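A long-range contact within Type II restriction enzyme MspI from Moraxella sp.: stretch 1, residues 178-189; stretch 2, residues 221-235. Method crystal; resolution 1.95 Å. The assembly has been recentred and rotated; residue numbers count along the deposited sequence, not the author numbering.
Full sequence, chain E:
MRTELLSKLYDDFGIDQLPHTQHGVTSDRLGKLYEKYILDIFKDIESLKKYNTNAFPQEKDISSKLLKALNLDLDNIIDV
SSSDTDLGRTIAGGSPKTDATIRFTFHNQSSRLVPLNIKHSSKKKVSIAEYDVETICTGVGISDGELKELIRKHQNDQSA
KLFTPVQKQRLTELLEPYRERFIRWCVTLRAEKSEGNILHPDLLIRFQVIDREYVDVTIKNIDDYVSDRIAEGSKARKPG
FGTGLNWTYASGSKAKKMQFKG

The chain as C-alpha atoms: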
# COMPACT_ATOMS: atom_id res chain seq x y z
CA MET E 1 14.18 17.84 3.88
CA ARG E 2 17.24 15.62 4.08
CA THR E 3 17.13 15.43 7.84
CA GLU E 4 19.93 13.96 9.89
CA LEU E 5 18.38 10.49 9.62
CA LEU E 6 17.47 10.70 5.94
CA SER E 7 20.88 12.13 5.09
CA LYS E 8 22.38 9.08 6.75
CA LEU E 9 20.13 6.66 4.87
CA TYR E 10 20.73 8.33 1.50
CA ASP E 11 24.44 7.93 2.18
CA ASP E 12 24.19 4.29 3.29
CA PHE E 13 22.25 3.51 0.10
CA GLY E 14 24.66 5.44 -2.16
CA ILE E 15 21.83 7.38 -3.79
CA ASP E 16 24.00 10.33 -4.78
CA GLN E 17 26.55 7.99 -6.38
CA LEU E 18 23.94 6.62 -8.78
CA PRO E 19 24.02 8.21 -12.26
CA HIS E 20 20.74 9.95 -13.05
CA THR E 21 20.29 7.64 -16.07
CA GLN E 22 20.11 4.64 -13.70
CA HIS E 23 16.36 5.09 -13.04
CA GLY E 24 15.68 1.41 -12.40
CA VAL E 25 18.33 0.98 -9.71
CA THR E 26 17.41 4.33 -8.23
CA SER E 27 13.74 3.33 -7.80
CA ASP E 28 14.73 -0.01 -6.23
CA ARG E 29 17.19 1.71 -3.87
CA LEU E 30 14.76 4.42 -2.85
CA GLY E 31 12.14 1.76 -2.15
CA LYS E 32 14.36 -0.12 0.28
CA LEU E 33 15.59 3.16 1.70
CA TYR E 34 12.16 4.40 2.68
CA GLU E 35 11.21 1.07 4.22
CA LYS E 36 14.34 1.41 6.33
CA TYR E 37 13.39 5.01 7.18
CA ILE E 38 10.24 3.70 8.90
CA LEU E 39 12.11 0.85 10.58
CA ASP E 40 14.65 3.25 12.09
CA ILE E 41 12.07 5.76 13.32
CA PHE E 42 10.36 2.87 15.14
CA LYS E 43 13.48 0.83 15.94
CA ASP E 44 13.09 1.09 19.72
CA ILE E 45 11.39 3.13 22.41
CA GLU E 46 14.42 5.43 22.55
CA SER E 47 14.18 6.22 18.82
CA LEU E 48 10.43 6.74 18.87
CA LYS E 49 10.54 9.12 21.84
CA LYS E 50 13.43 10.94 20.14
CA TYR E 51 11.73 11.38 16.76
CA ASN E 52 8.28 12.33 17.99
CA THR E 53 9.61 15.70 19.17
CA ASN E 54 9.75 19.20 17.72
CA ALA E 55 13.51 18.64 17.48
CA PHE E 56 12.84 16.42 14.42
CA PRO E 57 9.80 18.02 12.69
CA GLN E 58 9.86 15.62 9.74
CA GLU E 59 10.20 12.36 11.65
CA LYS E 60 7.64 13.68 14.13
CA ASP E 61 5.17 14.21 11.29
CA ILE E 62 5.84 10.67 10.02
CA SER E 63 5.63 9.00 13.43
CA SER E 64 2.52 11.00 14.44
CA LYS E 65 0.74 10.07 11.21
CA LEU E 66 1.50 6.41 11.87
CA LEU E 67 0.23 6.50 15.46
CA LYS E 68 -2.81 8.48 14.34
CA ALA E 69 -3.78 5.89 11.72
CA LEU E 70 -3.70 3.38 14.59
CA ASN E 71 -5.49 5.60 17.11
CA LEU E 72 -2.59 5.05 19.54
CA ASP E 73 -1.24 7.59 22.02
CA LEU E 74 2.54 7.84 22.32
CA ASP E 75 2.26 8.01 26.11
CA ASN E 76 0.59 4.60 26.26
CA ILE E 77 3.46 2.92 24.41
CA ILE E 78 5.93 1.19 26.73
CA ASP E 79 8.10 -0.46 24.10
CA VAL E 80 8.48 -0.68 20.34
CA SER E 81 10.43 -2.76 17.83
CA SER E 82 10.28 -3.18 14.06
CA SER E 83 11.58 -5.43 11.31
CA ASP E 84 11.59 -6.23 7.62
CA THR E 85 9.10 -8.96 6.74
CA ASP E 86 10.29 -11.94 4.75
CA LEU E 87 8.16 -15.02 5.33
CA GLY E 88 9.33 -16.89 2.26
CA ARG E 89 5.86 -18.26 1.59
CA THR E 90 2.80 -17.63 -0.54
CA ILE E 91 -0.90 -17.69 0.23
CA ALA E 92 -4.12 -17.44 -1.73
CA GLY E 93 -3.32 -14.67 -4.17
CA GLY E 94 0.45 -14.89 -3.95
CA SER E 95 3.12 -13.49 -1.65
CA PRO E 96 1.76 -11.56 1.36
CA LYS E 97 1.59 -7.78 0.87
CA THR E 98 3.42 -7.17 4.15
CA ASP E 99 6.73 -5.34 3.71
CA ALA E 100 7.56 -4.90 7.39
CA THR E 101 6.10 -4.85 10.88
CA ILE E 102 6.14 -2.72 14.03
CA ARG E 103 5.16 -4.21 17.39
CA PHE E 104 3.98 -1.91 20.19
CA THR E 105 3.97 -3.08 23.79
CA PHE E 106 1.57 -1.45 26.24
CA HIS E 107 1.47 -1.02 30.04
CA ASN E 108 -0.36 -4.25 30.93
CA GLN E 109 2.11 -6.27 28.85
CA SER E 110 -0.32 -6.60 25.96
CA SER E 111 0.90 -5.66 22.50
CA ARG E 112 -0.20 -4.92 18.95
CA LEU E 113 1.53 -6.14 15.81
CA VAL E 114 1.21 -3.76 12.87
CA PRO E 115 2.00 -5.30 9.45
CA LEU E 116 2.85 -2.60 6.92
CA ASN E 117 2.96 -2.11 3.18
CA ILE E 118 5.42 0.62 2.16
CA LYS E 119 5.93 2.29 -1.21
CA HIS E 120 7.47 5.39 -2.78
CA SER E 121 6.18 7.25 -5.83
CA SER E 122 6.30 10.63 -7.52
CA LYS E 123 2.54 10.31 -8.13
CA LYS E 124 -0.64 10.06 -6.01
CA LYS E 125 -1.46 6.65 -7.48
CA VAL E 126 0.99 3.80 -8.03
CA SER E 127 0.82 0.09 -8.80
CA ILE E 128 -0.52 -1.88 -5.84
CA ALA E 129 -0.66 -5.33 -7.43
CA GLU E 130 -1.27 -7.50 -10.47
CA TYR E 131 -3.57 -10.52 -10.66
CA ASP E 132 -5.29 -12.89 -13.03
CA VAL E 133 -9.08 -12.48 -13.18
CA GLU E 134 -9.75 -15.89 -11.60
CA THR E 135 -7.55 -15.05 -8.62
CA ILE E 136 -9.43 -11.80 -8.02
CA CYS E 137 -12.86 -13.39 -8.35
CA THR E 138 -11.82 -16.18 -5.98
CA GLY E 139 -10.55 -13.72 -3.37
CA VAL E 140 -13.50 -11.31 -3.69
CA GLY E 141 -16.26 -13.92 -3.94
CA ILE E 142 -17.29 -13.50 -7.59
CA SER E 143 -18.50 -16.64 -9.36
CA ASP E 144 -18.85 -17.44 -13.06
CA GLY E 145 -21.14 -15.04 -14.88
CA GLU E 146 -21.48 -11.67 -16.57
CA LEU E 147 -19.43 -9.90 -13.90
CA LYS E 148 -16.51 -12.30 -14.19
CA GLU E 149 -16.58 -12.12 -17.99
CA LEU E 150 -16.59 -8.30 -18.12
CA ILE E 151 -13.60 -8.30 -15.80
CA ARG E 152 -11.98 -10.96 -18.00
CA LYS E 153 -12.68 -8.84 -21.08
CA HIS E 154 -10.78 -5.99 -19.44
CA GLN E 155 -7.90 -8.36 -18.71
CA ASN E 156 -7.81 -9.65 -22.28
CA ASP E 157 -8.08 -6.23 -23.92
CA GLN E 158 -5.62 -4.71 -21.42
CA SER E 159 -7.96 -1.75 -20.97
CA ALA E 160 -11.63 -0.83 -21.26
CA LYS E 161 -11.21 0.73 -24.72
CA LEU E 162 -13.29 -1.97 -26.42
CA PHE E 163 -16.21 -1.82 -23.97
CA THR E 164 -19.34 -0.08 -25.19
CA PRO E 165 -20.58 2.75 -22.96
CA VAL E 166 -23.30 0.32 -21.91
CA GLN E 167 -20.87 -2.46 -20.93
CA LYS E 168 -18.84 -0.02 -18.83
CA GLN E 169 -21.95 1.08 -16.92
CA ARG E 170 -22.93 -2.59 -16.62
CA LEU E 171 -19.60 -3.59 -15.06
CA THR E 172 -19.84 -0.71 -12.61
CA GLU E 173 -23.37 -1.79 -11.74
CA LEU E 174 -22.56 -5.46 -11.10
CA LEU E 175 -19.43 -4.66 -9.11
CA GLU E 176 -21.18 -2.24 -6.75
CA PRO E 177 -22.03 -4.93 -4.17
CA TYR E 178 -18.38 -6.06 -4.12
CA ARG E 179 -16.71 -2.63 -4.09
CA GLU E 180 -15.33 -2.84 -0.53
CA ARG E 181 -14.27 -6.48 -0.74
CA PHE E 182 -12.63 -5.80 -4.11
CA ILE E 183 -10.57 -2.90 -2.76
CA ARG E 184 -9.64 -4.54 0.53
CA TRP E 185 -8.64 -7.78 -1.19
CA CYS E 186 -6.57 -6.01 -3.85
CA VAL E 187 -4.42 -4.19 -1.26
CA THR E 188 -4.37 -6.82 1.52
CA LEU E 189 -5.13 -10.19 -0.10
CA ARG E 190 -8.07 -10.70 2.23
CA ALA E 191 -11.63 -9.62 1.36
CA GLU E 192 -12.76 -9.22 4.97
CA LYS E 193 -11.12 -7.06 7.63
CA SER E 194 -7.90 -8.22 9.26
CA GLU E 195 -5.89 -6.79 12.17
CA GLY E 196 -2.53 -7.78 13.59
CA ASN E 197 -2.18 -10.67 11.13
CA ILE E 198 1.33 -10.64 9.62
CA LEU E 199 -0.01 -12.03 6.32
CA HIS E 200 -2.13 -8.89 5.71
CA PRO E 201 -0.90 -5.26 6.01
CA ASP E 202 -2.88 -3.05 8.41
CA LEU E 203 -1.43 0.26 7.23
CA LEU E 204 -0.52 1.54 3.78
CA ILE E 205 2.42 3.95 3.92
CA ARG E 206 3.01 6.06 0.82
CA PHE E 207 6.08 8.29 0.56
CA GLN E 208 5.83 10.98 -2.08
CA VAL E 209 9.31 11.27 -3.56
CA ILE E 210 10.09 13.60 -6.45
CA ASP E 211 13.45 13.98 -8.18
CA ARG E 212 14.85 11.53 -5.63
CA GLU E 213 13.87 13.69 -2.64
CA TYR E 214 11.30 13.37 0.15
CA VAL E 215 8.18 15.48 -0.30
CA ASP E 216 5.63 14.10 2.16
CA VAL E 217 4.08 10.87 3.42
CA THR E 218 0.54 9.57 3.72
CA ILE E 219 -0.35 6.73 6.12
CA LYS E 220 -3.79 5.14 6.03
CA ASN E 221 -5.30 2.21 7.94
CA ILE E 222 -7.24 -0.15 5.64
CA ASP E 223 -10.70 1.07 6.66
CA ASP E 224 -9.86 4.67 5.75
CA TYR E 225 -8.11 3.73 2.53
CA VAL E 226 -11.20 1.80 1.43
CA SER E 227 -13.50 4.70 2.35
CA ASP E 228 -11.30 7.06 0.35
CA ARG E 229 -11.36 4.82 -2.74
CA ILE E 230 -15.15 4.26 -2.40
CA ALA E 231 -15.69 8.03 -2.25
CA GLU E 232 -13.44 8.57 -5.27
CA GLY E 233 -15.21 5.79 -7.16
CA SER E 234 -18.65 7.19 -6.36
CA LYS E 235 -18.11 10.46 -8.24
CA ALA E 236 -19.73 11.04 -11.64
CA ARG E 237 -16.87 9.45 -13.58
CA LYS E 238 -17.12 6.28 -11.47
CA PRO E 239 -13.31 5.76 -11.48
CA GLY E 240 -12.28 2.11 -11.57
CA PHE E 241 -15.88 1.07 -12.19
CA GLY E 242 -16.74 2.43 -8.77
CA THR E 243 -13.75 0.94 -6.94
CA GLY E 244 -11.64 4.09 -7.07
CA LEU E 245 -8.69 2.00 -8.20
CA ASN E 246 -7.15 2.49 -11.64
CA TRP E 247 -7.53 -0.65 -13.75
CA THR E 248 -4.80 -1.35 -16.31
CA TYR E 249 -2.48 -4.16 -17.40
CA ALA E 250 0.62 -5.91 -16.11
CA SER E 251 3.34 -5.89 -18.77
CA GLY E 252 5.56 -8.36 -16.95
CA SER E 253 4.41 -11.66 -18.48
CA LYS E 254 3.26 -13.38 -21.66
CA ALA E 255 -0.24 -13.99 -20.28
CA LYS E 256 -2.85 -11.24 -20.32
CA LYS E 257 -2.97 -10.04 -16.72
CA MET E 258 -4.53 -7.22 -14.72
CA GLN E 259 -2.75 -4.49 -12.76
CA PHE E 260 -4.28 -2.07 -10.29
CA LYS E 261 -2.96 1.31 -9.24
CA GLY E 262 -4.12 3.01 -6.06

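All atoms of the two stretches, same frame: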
# COMPACT_ATOMS: atom_id res chain seq x y z
N TYR E 178 -19.70 -5.57 -4.52
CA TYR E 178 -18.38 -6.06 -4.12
C TYR E 178 -17.31 -4.99 -3.96
O TYR E 178 -16.17 -5.31 -3.63
CB TYR E 178 -17.85 -7.08 -5.14
CG TYR E 178 -18.74 -8.27 -5.38
CD1 TYR E 178 -19.74 -8.23 -6.36
CD2 TYR E 178 -18.56 -9.45 -4.67
CE1 TYR E 178 -20.53 -9.35 -6.62
CE2 TYR E 178 -19.35 -10.57 -4.92
CZ TYR E 178 -20.33 -10.51 -5.90
OH TYR E 178 -21.09 -11.63 -6.16
N ARG E 179 -17.66 -3.73 -4.20
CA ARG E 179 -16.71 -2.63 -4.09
C ARG E 179 -15.71 -2.72 -2.94
O ARG E 179 -14.50 -2.74 -3.18
CB ARG E 179 -17.46 -1.30 -4.02
CG ARG E 179 -17.82 -0.75 -5.38
CD ARG E 179 -19.16 -0.04 -5.36
NE ARG E 179 -19.13 1.26 -4.69
CZ ARG E 179 -19.93 1.60 -3.68
NH1 ARG E 179 -20.82 0.73 -3.21
NH2 ARG E 179 -19.87 2.82 -3.16
N GLU E 180 -16.20 -2.77 -1.71
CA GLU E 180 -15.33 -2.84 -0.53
C GLU E 180 -14.45 -4.08 -0.48
O GLU E 180 -13.26 -3.99 -0.17
CB GLU E 180 -16.16 -2.74 0.75
CG GLU E 180 -16.82 -1.38 0.93
CD GLU E 180 -17.28 -1.11 2.36
OE1 GLU E 180 -17.69 0.03 2.62
OE2 GLU E 180 -17.23 -2.03 3.21
N ARG E 181 -15.04 -5.25 -0.75
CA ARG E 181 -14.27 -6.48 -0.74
C ARG E 181 -13.20 -6.43 -1.83
O ARG E 181 -12.07 -6.85 -1.61
CB ARG E 181 -15.19 -7.68 -0.97
CG ARG E 181 -15.86 -8.19 0.30
CD ARG E 181 -16.95 -9.20 -0.03
NE ARG E 181 -18.06 -8.58 -0.74
CZ ARG E 181 -19.15 -9.24 -1.15
NH1 ARG E 181 -19.25 -10.54 -0.92
NH2 ARG E 181 -20.12 -8.59 -1.77
N PHE E 182 -13.57 -5.91 -3.00
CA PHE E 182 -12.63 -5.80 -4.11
C PHE E 182 -11.41 -4.96 -3.72
O PHE E 182 -10.27 -5.37 -3.92
CB PHE E 182 -13.33 -5.16 -5.32
CG PHE E 182 -12.56 -5.28 -6.62
CD1 PHE E 182 -12.82 -6.32 -7.49
CD2 PHE E 182 -11.61 -4.33 -6.97
CE1 PHE E 182 -12.16 -6.42 -8.72
CE2 PHE E 182 -10.94 -4.42 -8.20
CZ PHE E 182 -11.22 -5.47 -9.08
N ILE E 183 -11.66 -3.78 -3.16
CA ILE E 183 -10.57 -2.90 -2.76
C ILE E 183 -9.71 -3.50 -1.66
O ILE E 183 -8.49 -3.55 -1.76
CB ILE E 183 -11.09 -1.54 -2.28
CG1 ILE E 183 -11.89 -0.86 -3.39
CG2 ILE E 183 -9.91 -0.66 -1.88
CD1 ILE E 183 -12.77 0.27 -2.91
N ARG E 184 -10.36 -3.96 -0.59
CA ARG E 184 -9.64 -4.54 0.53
C ARG E 184 -8.81 -5.75 0.10
O ARG E 184 -7.66 -5.90 0.51
CB ARG E 184 -10.63 -4.94 1.64
CG ARG E 184 -9.99 -5.35 2.95
CD ARG E 184 -11.07 -5.65 4.00
NE ARG E 184 -11.85 -4.47 4.35
CZ ARG E 184 -11.46 -3.51 5.18
NH1 ARG E 184 -10.27 -3.59 5.77
NH2 ARG E 184 -12.25 -2.47 5.43
N TRP E 185 -9.38 -6.60 -0.75
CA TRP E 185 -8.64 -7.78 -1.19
C TRP E 185 -7.45 -7.41 -2.08
O TRP E 185 -6.38 -7.99 -1.97
CB TRP E 185 -9.55 -8.75 -1.93
CG TRP E 185 -8.83 -9.99 -2.34
CD1 TRP E 185 -8.65 -11.12 -1.59
CD2 TRP E 185 -8.12 -10.20 -3.56
NE1 TRP E 185 -7.86 -12.01 -2.27
CE2 TRP E 185 -7.52 -11.48 -3.48
CE3 TRP E 185 -7.92 -9.43 -4.71
CZ2 TRP E 185 -6.73 -12.00 -4.51
CZ3 TRP E 185 -7.14 -9.95 -5.74
CH2 TRP E 185 -6.56 -11.22 -5.63
N CYS E 186 -7.64 -6.43 -2.96
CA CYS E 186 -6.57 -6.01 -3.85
C CYS E 186 -5.33 -5.50 -3.10
O CYS E 186 -4.21 -5.80 -3.49
CB CYS E 186 -7.05 -4.90 -4.80
SG CYS E 186 -7.92 -5.51 -6.25
N VAL E 187 -5.54 -4.74 -2.03
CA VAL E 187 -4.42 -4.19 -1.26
C VAL E 187 -3.98 -5.02 -0.06
O VAL E 187 -2.91 -4.77 0.48
CB VAL E 187 -4.70 -2.74 -0.79
CG1 VAL E 187 -4.94 -1.84 -1.99
CG2 VAL E 187 -5.91 -2.69 0.15
N THR E 188 -4.77 -6.01 0.36
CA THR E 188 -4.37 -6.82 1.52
C THR E 188 -4.36 -8.33 1.30
O THR E 188 -3.79 -9.06 2.11
CB THR E 188 -5.28 -6.59 2.74
OG1 THR E 188 -6.58 -7.15 2.47
CG2 THR E 188 -5.39 -5.11 3.06
N LEU E 189 -5.01 -8.77 0.24
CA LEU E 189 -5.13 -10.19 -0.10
C LEU E 189 -6.15 -10.90 0.79
O LEU E 189 -6.15 -12.13 0.91
CB LEU E 189 -3.79 -10.93 -0.04
CG LEU E 189 -2.89 -10.77 -1.25
CD1 LEU E 189 -1.77 -11.79 -1.16
CD2 LEU E 189 -3.67 -10.98 -2.55
N ASN E 221 -4.96 3.56 7.50
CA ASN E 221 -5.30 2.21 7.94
C ASN E 221 -6.20 1.70 6.79
O ASN E 221 -6.67 2.50 5.96
CB ASN E 221 -6.05 2.20 9.29
CG ASN E 221 -7.30 3.07 9.30
OD1 ASN E 221 -8.19 2.91 8.47
ND2 ASN E 221 -7.37 3.99 10.26
N ILE E 222 -6.44 0.39 6.73
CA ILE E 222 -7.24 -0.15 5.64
C ILE E 222 -8.65 0.40 5.55
O ILE E 222 -9.12 0.72 4.45
CB ILE E 222 -7.28 -1.70 5.69
CG1 ILE E 222 -5.85 -2.26 5.76
CG2 ILE E 222 -7.97 -2.25 4.45
CD1 ILE E 222 -4.94 -1.77 4.63
N ASP E 223 -9.34 0.53 6.68
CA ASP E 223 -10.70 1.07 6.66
C ASP E 223 -10.76 2.42 5.96
O ASP E 223 -11.59 2.62 5.07
CB ASP E 223 -11.26 1.22 8.08
CG ASP E 223 -11.72 -0.10 8.68
OD1 ASP E 223 -11.69 -1.13 7.97
OD2 ASP E 223 -12.11 -0.10 9.86
N ASP E 224 -9.88 3.34 6.35
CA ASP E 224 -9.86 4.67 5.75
C ASP E 224 -9.48 4.66 4.28
O ASP E 224 -10.04 5.42 3.48
CB ASP E 224 -8.92 5.60 6.52
CG ASP E 224 -9.41 5.89 7.92
OD1 ASP E 224 -10.58 5.57 8.22
OD2 ASP E 224 -8.64 6.44 8.72
N TYR E 225 -8.53 3.81 3.92
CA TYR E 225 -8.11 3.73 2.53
C TYR E 225 -9.31 3.32 1.68
O TYR E 225 -9.58 3.91 0.63
CB TYR E 225 -6.98 2.71 2.35
CG TYR E 225 -6.55 2.53 0.91
CD1 TYR E 225 -5.66 3.43 0.31
CD2 TYR E 225 -7.04 1.47 0.15
CE1 TYR E 225 -5.27 3.27 -1.02
CE2 TYR E 225 -6.65 1.30 -1.18
CZ TYR E 225 -5.77 2.21 -1.76
OH TYR E 225 -5.37 2.03 -3.07
N VAL E 226 -10.02 2.29 2.14
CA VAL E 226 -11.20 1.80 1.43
C VAL E 226 -12.24 2.91 1.29
O VAL E 226 -12.77 3.15 0.21
CB VAL E 226 -11.83 0.59 2.16
CG1 VAL E 226 -13.18 0.22 1.51
CG2 VAL E 226 -10.88 -0.60 2.11
N SER E 227 -12.53 3.60 2.39
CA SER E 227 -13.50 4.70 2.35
C SER E 227 -13.08 5.74 1.33
O SER E 227 -13.92 6.23 0.57
CB SER E 227 -13.61 5.36 3.73
OG SER E 227 -14.13 4.46 4.68
N ASP E 228 -11.80 6.07 1.30
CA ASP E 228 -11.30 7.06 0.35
C ASP E 228 -11.52 6.61 -1.10
O ASP E 228 -11.99 7.40 -1.93
CB ASP E 228 -9.81 7.34 0.56
CG ASP E 228 -9.52 8.04 1.88
OD1 ASP E 228 -10.45 8.62 2.48
OD2 ASP E 228 -8.35 8.01 2.32
N ARG E 229 -11.18 5.36 -1.39
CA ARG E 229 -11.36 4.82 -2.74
C ARG E 229 -12.85 4.77 -3.11
O ARG E 229 -13.22 5.11 -4.24
CB ARG E 229 -10.76 3.41 -2.84
CG ARG E 229 -9.26 3.33 -2.59
CD ARG E 229 -8.45 3.98 -3.71
NE ARG E 229 -8.53 5.43 -3.70
CZ ARG E 229 -7.97 6.21 -2.79
NH1 ARG E 229 -7.28 5.68 -1.79
NH2 ARG E 229 -8.09 7.53 -2.87
N ILE E 230 -13.70 4.34 -2.17
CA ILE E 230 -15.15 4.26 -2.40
C ILE E 230 -15.70 5.64 -2.74
O ILE E 230 -16.53 5.79 -3.63
CB ILE E 230 -15.91 3.73 -1.15
CG1 ILE E 230 -15.57 2.26 -0.90
CG2 ILE E 230 -17.42 3.91 -1.34
CD1 ILE E 230 -16.05 1.33 -1.98
N ALA E 231 -15.24 6.65 -2.01
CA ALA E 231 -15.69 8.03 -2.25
C ALA E 231 -15.26 8.47 -3.65
O ALA E 231 -16.06 9.02 -4.41
CB ALA E 231 -15.11 8.97 -1.19
N GLU E 232 -14.00 8.21 -3.97
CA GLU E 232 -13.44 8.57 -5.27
C GLU E 232 -14.18 7.84 -6.39
O GLU E 232 -14.45 8.42 -7.44
CB GLU E 232 -11.96 8.19 -5.30
CG GLU E 232 -11.20 8.69 -6.51
CD GLU E 232 -9.78 8.17 -6.54
OE1 GLU E 232 -9.05 8.33 -5.54
OE2 GLU E 232 -9.38 7.60 -7.58
N GLY E 233 -14.50 6.58 -6.16
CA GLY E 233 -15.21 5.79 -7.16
C GLY E 233 -16.68 6.12 -7.29
O GLY E 233 -17.31 5.72 -8.27
N SER E 234 -17.23 6.84 -6.32
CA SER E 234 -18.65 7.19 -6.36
C SER E 234 -18.95 8.43 -7.20
O SER E 234 -20.09 8.65 -7.60
CB SER E 234 -19.19 7.40 -4.94
OG SER E 234 -19.23 6.18 -4.22
N LYS E 235 -17.93 9.25 -7.45
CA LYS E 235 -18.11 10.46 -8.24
C LYS E 235 -18.69 10.14 -9.61
O LYS E 235 -18.73 8.98 -10.02
CB LYS E 235 -16.79 11.22 -8.39
CG LYS E 235 -16.13 11.55 -7.06
CD LYS E 235 -17.11 12.16 -6.07
CE LYS E 235 -16.45 12.38 -4.71
NZ LYS E 235 -17.43 12.81 -3.67
O HOH W 1 -18.08 3.61 -5.23

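Two helices of MspI, residues 179-188 and 222-234, pack with their axes 9.7 Å apart at closest approach and their N-to-C directions 127° apart, burying 615 Å² in all. Backbones come near at Ile183 and Val226, whose CA atoms lie 6.3 Å apart, and at Arg179 and Ile230, CA to CA 7.3 Å.

Apolar packing centres on Ile183, a knob set among Tyr225, Val226, Arg229 and Ile230. Its CD1 lies 3.6 Å from Ile230 CD1 and 3.7 Å from Arg229 CB, while its CG2 is 3.9 Å from Tyr225 CE2 and 4.1 Å from Val226 CG2, so both ends of the branched side chain are engaged. One turn on, Val187 CG1 meets the same Tyr225 CE2 at 3.7 Å, and Thr188 CG2 reaches Ile222 CD1 at 3.7 Å.

The one direct hydrogen bond between the helices belongs to a salt bridge: Arg184 NH2 donates to Asp223 OD1 at 2.9 Å. Both residues leave their helices sideways, and their side-chain ends turn inward to meet. Asp223 OD1 sits at the guanidinium edge, where the N-H groups point, whereas Val226 CG2 covers one face, 4.0 Å from Arg184 NH2.

At the other end, water 1 bridges the helices, accepting from Arg179 NE (2.6 Å) and donating to Ile230 O (3.1 Å). The Arg179 guanidinium has Ile230 CD1 over one face and Ser234 OG near its plane, with Arg179 NH2 3.6 Å from Ser234 OG.

Other side-chain bonds stay within one stretch. Asn221 caps the second helix, its OD1 accepting from Asp224 N at 2.7 Å. Arg229 lends its CB to the packing, but its end leads away to a salt bridge, Arg229 NH2 to Glu232 OE1, 2.9 Å. Thr188 OG1 donates to Arg184 O at 2.6 Å, leaving its methyl for Ile222.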